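Local coordinates for protein TASOR (PDB 6TL1) that contributes this pseudo-PARP domain to the HUSH complex, which maintains epigenetic silencing at H3K9me3-rich loci, at residues A[43-46]-A[47-51]; A[79-82]-A[83-86]. All coordinates share one frame; numbering follows the deposited sequence.

Interaction 1: residues A[43-46]-A[47-51]; sequences HNEL and LEKEF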
ATOM      1  N   HIS A  43      -2.476 -13.728  -8.530  1.00 41.81           N
ATOM      2  CA  HIS A  43      -2.859 -14.960  -7.841  1.00 45.10           C
ATOM      3  C   HIS A  43      -1.568 -15.603  -7.355  1.00 45.03           C
ATOM      4  O   HIS A  43      -0.964 -16.419  -8.051  1.00 43.89           O
ATOM      5  CB  HIS A  43      -3.692 -15.888  -8.745  1.00 49.58           C
ATOM      6  CG  HIS A  43      -4.881 -15.207  -9.359  1.00 55.98           C
ATOM      7  ND1 HIS A  43      -6.026 -14.953  -8.644  1.00 57.83           N
ATOM      8  CD2 HIS A  43      -5.124 -14.804 -10.630  1.00 57.45           C
ATOM      9  CE1 HIS A  43      -6.911 -14.356  -9.433  1.00 56.54           C
ATOM     10  NE2 HIS A  43      -6.392 -14.264 -10.639  1.00 58.20           N
ATOM     11  N   ASN A  44      -1.174 -15.265  -6.129  1.00 41.75           N
ATOM     12  CA  ASN A  44       0.042 -15.824  -5.552  1.00 45.25           C
ATOM     13  C   ASN A  44      -0.432 -16.623  -4.344  1.00 42.38           C
ATOM     14  O   ASN A  44      -0.696 -16.057  -3.277  1.00 39.94           O
ATOM     15  CB  ASN A  44       1.064 -14.722  -5.188  1.00 41.86           C
ATOM     16  CG  ASN A  44       2.338 -15.291  -4.526  1.00 46.60           C
ATOM     17  OD1 ASN A  44       2.285 -16.300  -3.824  1.00 45.93           O
ATOM     18  ND2 ASN A  44       3.490 -14.702  -4.834  1.00 46.16           N
ATOM     19  N   GLU A  45      -0.576 -17.936  -4.548  1.00 42.36           N
ATOM     20  CA  GLU A  45      -1.155 -18.803  -3.526  1.00 49.89           C
ATOM     21  C   GLU A  45      -0.344 -18.780  -2.234  1.00 48.11           C
ATOM     22  O   GLU A  45      -0.915 -18.797  -1.137  1.00 49.56           O
ATOM     23  CB  GLU A  45      -1.288 -20.230  -4.066  1.00 56.80           C
ATOM     24  CG  GLU A  45      -0.091 -20.720  -4.867  1.00 64.60           C
ATOM     25  CD  GLU A  45       0.805 -21.659  -4.074  1.00 77.68           C
ATOM     26  OE1 GLU A  45       1.863 -22.067  -4.604  1.00 87.55           O
ATOM     27  OE2 GLU A  45       0.452 -21.993  -2.922  1.00 74.93           O
ATOM     28  N   LEU A  46       0.988 -18.749  -2.336  1.00 49.00           N
ATOM     29  CA  LEU A  46       1.817 -18.720  -1.130  1.00 48.33           C
ATOM     30  C   LEU A  46       1.551 -17.464  -0.306  1.00 47.91           C
ATOM     31  O   LEU A  46       1.391 -17.540   0.918  1.00 45.08           O
ATOM     32  CB  LEU A  46       3.298 -18.821  -1.497  1.00 55.35           C
ATOM     33  CG  LEU A  46       3.701 -20.148  -2.134  1.00 65.83           C
ATOM     34  CD1 LEU A  46       5.205 -20.213  -2.387  1.00 69.63           C
ATOM     35  CD2 LEU A  46       3.251 -21.292  -1.237  1.00 68.13           C
ATOM     36  N   LEU A  47       1.497 -16.289  -0.961  1.00 43.13           N
ATOM     37  CA  LEU A  47       1.227 -15.049  -0.232  1.00 42.52           C
ATOM     38  C   LEU A  47      -0.196 -15.019   0.302  1.00 42.01           C
ATOM     39  O   LEU A  47      -0.445 -14.493   1.392  1.00 37.82           O
ATOM     40  CB  LEU A  47       1.483 -13.825  -1.122  1.00 39.64           C
ATOM     41  CG  LEU A  47       2.955 -13.625  -1.475  1.00 44.49           C
ATOM     42  CD1 LEU A  47       3.160 -12.415  -2.346  1.00 44.84           C
ATOM     43  CD2 LEU A  47       3.768 -13.496  -0.184  1.00 45.67           C
ATOM     44  N   GLU A  48      -1.147 -15.580  -0.450  1.00 42.44           N
ATOM     45  CA  GLU A  48      -2.528 -15.559   0.018  1.00 39.47           C
ATOM     46  C   GLU A  48      -2.702 -16.498   1.205  1.00 42.63           C
ATOM     47  O   GLU A  48      -3.452 -16.192   2.140  1.00 43.81           O
ATOM     48  CB  GLU A  48      -3.478 -15.932  -1.121  1.00 45.20           C
ATOM     49  CG  GLU A  48      -3.459 -14.930  -2.283  1.00 56.46           C
ATOM     50  CD  GLU A  48      -4.262 -15.403  -3.494  1.00 70.85           C
ATOM     51  OE1 GLU A  48      -4.897 -14.559  -4.167  1.00 77.10           O
ATOM     52  OE2 GLU A  48      -4.260 -16.622  -3.775  1.00 76.09           O
ATOM     53  N   LYS A  49      -1.993 -17.635   1.197  1.00 40.04           N
ATOM     54  CA  LYS A  49      -2.001 -18.512   2.365  1.00 46.82           C
ATOM     55  C   LYS A  49      -1.537 -17.777   3.605  1.00 42.62           C
ATOM     56  O   LYS A  49      -2.170 -17.889   4.661  1.00 44.10           O
ATOM     57  CB  LYS A  49      -1.109 -19.747   2.153  1.00 51.72           C
ATOM     58  CG  LYS A  49      -1.613 -20.734   1.144  1.00 61.94           C
ATOM     59  CD  LYS A  49      -0.962 -22.112   1.280  1.00 72.43           C
ATOM     60  CE  LYS A  49      -0.243 -22.494  -0.004  1.00 72.49           C
ATOM     61  NZ  LYS A  49      -0.189 -23.960  -0.276  1.00 77.01           N
ATOM     62  N   GLU A  50      -0.455 -17.006   3.494  1.00 47.51           N
ATOM     63  CA  GLU A  50       0.105 -16.402   4.690  1.00 45.09           C
ATOM     64  C   GLU A  50      -0.717 -15.200   5.136  1.00 39.02           C
ATOM     65  O   GLU A  50      -0.825 -14.947   6.338  1.00 40.97           O
ATOM     66  CB  GLU A  50       1.561 -16.024   4.446  1.00 46.60           C
ATOM     67  CG  GLU A  50       2.393 -17.237   4.073  1.00 57.19           C
ATOM     68  CD  GLU A  50       3.880 -17.080   4.328  1.00 62.28           C
ATOM     69  OE1 GLU A  50       4.422 -15.968   4.159  1.00 60.86           O
ATOM     70  OE2 GLU A  50       4.524 -18.109   4.630  1.00 67.91           O
ATOM     71  N   PHE A  51      -1.360 -14.500   4.192  1.00 37.51           N
ATOM     72  CA  PHE A  51      -2.310 -13.450   4.550  1.00 37.96           C
ATOM     73  C   PHE A  51      -3.475 -14.044   5.330  1.00 40.25           C
ATOM     74  O   PHE A  51      -3.848 -13.550   6.404  1.00 38.50           O
ATOM     75  CB  PHE A  51      -2.792 -12.740   3.273  1.00 32.11           C
ATOM     76  CG  PHE A  51      -3.671 -11.538   3.512  1.00 37.85           C
ATOM     77  CD1 PHE A  51      -5.044 -11.681   3.640  1.00 40.39           C
ATOM     78  CD2 PHE A  51      -3.127 -10.252   3.553  1.00 36.45           C
ATOM     79  CE1 PHE A  51      -5.856 -10.575   3.843  1.00 39.03           C
ATOM     80  CE2 PHE A  51      -3.939  -9.145   3.755  1.00 36.68           C
ATOM     81  CZ  PHE A  51      -5.300  -9.308   3.894  1.00 33.63           C
TER
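Asn44 caps the first turn of helix 45-60 in a classic N-cap: its side-chain OD1 accepts from Leu47 N, three residues on, at 3.0 Å. The N-H points almost straight at the oxygen (169°), yet the donor stands above the amide plane, 55° out of it, and so does not follow a lone pair. With chi1 at 178°, CG swings away from its own N and lies beside the carbonyl carbon, which brings the amide back over the helix start. The other end of that buried amide is also satisfied, since ND2 donates to Cys86 O of helix 82-88. Leu47 CD1 packs against Asn44 ND2 at 3.4 Å, the two side chains slanting across each other, and its isobutyl group continues onto Cys200 and Pro201 of strand 199-209.

The regular helical ladder begins at once. Asn44 O accepts from Glu48 N at 2.9 Å, Glu45 O from Lys49 N at 2.8 Å, and Leu46 O takes the longer bond from Glu50 N at 3.2 Å. Glu48 lays its CG against Asn44 O, while the Glu50 carboxylate turns to Arg195 in a salt bridge. Before the cap, His43 NE2 is bonded to Gln5.

On the exposed side, Glu45 and Lys49 run side by side in an i to i+4 pair. Bends at chi2 of Glu45 and chi3 of Lys49 bring their ends together, with OE2 3.4 Å from Lys49 NZ in a salt bridge and 3.0 Å from Lys49 CE.

Interaction 2: residues A[79-82]-A[83-86]; sequences RYQV and QTIC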
ATOM      1  N   ARG A  79      11.298   0.114 -12.817  1.00 74.35           N
ATOM      2  CA  ARG A  79      12.214  -0.826 -13.455  1.00 77.30           C
ATOM      3  C   ARG A  79      11.608  -2.204 -13.678  1.00 75.40           C
ATOM      4  O   ARG A  79      12.306  -3.218 -13.557  1.00 77.73           O
ATOM      5  CB  ARG A  79      13.496  -0.949 -12.625  1.00 79.36           C
ATOM      6  CG  ARG A  79      14.153   0.389 -12.323  1.00 81.98           C
ATOM      7  CD  ARG A  79      15.516   0.213 -11.681  1.00 85.61           C
ATOM      8  NE  ARG A  79      16.143   1.498 -11.384  1.00 87.17           N
ATOM      9  CZ  ARG A  79      17.456   1.683 -11.266  1.00 90.46           C
ATOM     10  NH1 ARG A  79      18.291   0.664 -11.429  1.00 92.87           N
ATOM     11  NH2 ARG A  79      17.932   2.889 -10.993  1.00 90.58           N
ATOM     12  N   TYR A  80      10.313  -2.248 -13.995  1.00 69.93           N
ATOM     13  CA  TYR A  80       9.630  -3.494 -14.335  1.00 67.62           C
ATOM     14  C   TYR A  80       9.772  -4.517 -13.212  1.00 67.60           C
ATOM     15  O   TYR A  80       9.941  -5.716 -13.450  1.00 66.37           O
ATOM     16  CB  TYR A  80      10.148  -4.050 -15.662  1.00 68.72           C
ATOM     17  CG  TYR A  80      10.036  -3.050 -16.791  1.00 68.05           C
ATOM     18  CD1 TYR A  80       8.844  -2.890 -17.486  1.00 65.50           C
ATOM     19  CD2 TYR A  80      11.116  -2.253 -17.151  1.00 69.74           C
ATOM     20  CE1 TYR A  80       8.731  -1.971 -18.511  1.00 64.80           C
ATOM     21  CE2 TYR A  80      11.012  -1.329 -18.177  1.00 70.47           C
ATOM     22  CZ  TYR A  80       9.815  -1.191 -18.852  1.00 68.51           C
ATOM     23  OH  TYR A  80       9.705  -0.275 -19.873  1.00 65.68           O
ATOM     24  N   GLN A  81       9.722  -4.032 -11.978  1.00 65.94           N
ATOM     25  CA  GLN A  81       9.832  -4.884 -10.806  1.00 66.68           C
ATOM     26  C   GLN A  81       8.479  -5.374 -10.309  1.00 63.85           C
ATOM     27  O   GLN A  81       8.407  -5.941  -9.214  1.00 61.86           O
ATOM     28  CB  GLN A  81      10.568  -4.145  -9.686  1.00 64.53           C
ATOM     29  CG  GLN A  81      11.587  -5.006  -8.956  1.00 71.02           C
ATOM     30  CD  GLN A  81      12.682  -5.534  -9.870  1.00 77.91           C
ATOM     31  OE1 GLN A  81      12.918  -5.002 -10.958  1.00 81.45           O
ATOM     32  NE2 GLN A  81      13.366  -6.583  -9.425  1.00 81.74           N
ATOM     33  N   VAL A  82       7.408  -5.151 -11.084  1.00 61.22           N
ATOM     34  CA  VAL A  82       6.109  -5.750 -10.779  1.00 54.95           C
ATOM     35  C   VAL A  82       6.264  -7.241 -10.535  1.00 53.00           C
ATOM     36  O   VAL A  82       5.666  -7.805  -9.610  1.00 52.32           O
ATOM     37  CB  VAL A  82       5.109  -5.486 -11.921  1.00 54.42           C
ATOM     38  CG1 VAL A  82       3.852  -6.334 -11.723  1.00 54.38           C
ATOM     39  CG2 VAL A  82       4.750  -4.021 -12.000  1.00 50.94           C
ATOM     40  N   GLN A  83       7.068  -7.896 -11.368  1.00 54.30           N
ATOM     41  CA  GLN A  83       7.254  -9.341 -11.274  1.00 60.33           C
ATOM     42  C   GLN A  83       7.740  -9.760  -9.895  1.00 56.88           C
ATOM     43  O   GLN A  83       7.150 -10.645  -9.267  1.00 55.76           O
ATOM     44  CB  GLN A  83       8.240  -9.800 -12.345  1.00 65.49           C
ATOM     45  CG  GLN A  83       8.676 -11.274 -12.238  1.00 70.27           C
ATOM     46  CD  GLN A  83       7.520 -12.247 -12.318  1.00 73.76           C
ATOM     47  OE1 GLN A  83       6.570 -12.034 -13.068  1.00 76.67           O
ATOM     48  NE2 GLN A  83       7.600 -13.331 -11.549  1.00 75.12           N
ATOM     49  N   THR A  84       8.795  -9.112  -9.395  1.00 60.62           N
ATOM     50  CA  THR A  84       9.413  -9.551  -8.144  1.00 62.14           C
ATOM     51  C   THR A  84       8.511  -9.320  -6.939  1.00 59.47           C
ATOM     52  O   THR A  84       8.408 -10.191  -6.066  1.00 58.67           O
ATOM     53  CB  THR A  84      10.744  -8.836  -7.945  1.00 67.45           C
ATOM     54  OG1 THR A  84      11.575  -9.065  -9.089  1.00 72.14           O
ATOM     55  CG2 THR A  84      11.442  -9.365  -6.707  1.00 70.32           C
ATOM     56  N   ILE A  85       7.842  -8.165  -6.870  1.00 55.19           N
ATOM     57  CA  ILE A  85       6.955  -7.907  -5.736  1.00 51.37           C
ATOM     58  C   ILE A  85       5.747  -8.838  -5.767  1.00 49.50           C
ATOM     59  O   ILE A  85       5.316  -9.343  -4.724  1.00 45.68           O
ATOM     60  CB  ILE A  85       6.534  -6.422  -5.675  1.00 51.75           C
ATOM     61  CG1 ILE A  85       7.698  -5.531  -5.244  1.00 57.70           C
ATOM     62  CG2 ILE A  85       5.382  -6.229  -4.709  1.00 46.27           C
ATOM     63  CD1 ILE A  85       8.534  -4.981  -6.363  1.00 64.69           C
ATOM     64  N   CYS A  86       5.161  -9.076  -6.945  1.00 43.21           N
ATOM     65  CA  CYS A  86       3.988  -9.943  -6.965  1.00 43.94           C
ATOM     66  C   CYS A  86       4.363 -11.399  -6.706  1.00 48.19           C
ATOM     67  O   CYS A  86       3.565 -12.157  -6.141  1.00 46.59           O
ATOM     68  CB  CYS A  86       3.244  -9.790  -8.288  1.00 49.93           C
ATOM     69  SG  CYS A  86       2.525  -8.134  -8.477  1.00 50.63           S
TER
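The chain enters helix 82-88 from Gln81, the residue at the N-cap position, and the backbone takes up helical phi and psi angles at Val82 and keeps them through Cys86. Two i to i+4 bonds define this first turn. Ile85 N donates to Gln81 O over 3.3 Å, a long bond but a nearly straight one (174° at the hydrogen), and Cys86 N donates to Val82 O over 3.0 Å.

Side chains then pack around these carbonyls. Ile85 sends its CD1 methyl over the start of the turn toward Gln81 O, which is already accepting from Ile85 N. The modelled approach is shorter than a normal carbon-oxygen contact and goes with an Ile85 chi2 of 91°, away from the usual staggered values, so its exact closeness is doubtful. The same methyl lies 4.0 Å from Gln81 CB, the two side chains crossing at about a right angle. Gln81 bends at chi2 and runs alongside Thr84, both pointing the same way, and its CG comes within 4.0 Å of Thr84 CB. One turn apart, Val82 and Cys86 form the apolar pair: Val82 CG1, placed beside its own carbonyl carbon by a chi1 of 169°, reaches Cys86 SG at 3.9 Å. Gln83 directs its amide along the helix, where NE2 donates to Glu87.

Helix 82-88 follows strand 71-77, an edge of the five-stranded antiparallel sheet, and packs back on that sheet. Val82 and Cys86 both touch Phe4 of strand 4-6 and Val204 of strand 199-209, while Val82 also meets Asp128 and Ile85 meets Phe132, both on strand 126-134.

Overall arrangement
Interactions 1 and 2 are both first turns of helices, and their centres lie about 16 Å apart. Two of the touching residues in each are buried, but the chemistry differs. In 43-51 the N-cap side chain supplies a capping bond and a salt bridge crosses the exposed flank; in 79-86 the clear bonds across the segments are between backbone atoms, and apolar contacts accompany them. Strand 199-209 receives buried side chains from both, Leu47 and Phe51 at Cys200 and Cys86 at Val204. They also meet directly: the Asn44 side chain joins the start of helix 45-60 to helix 82-88.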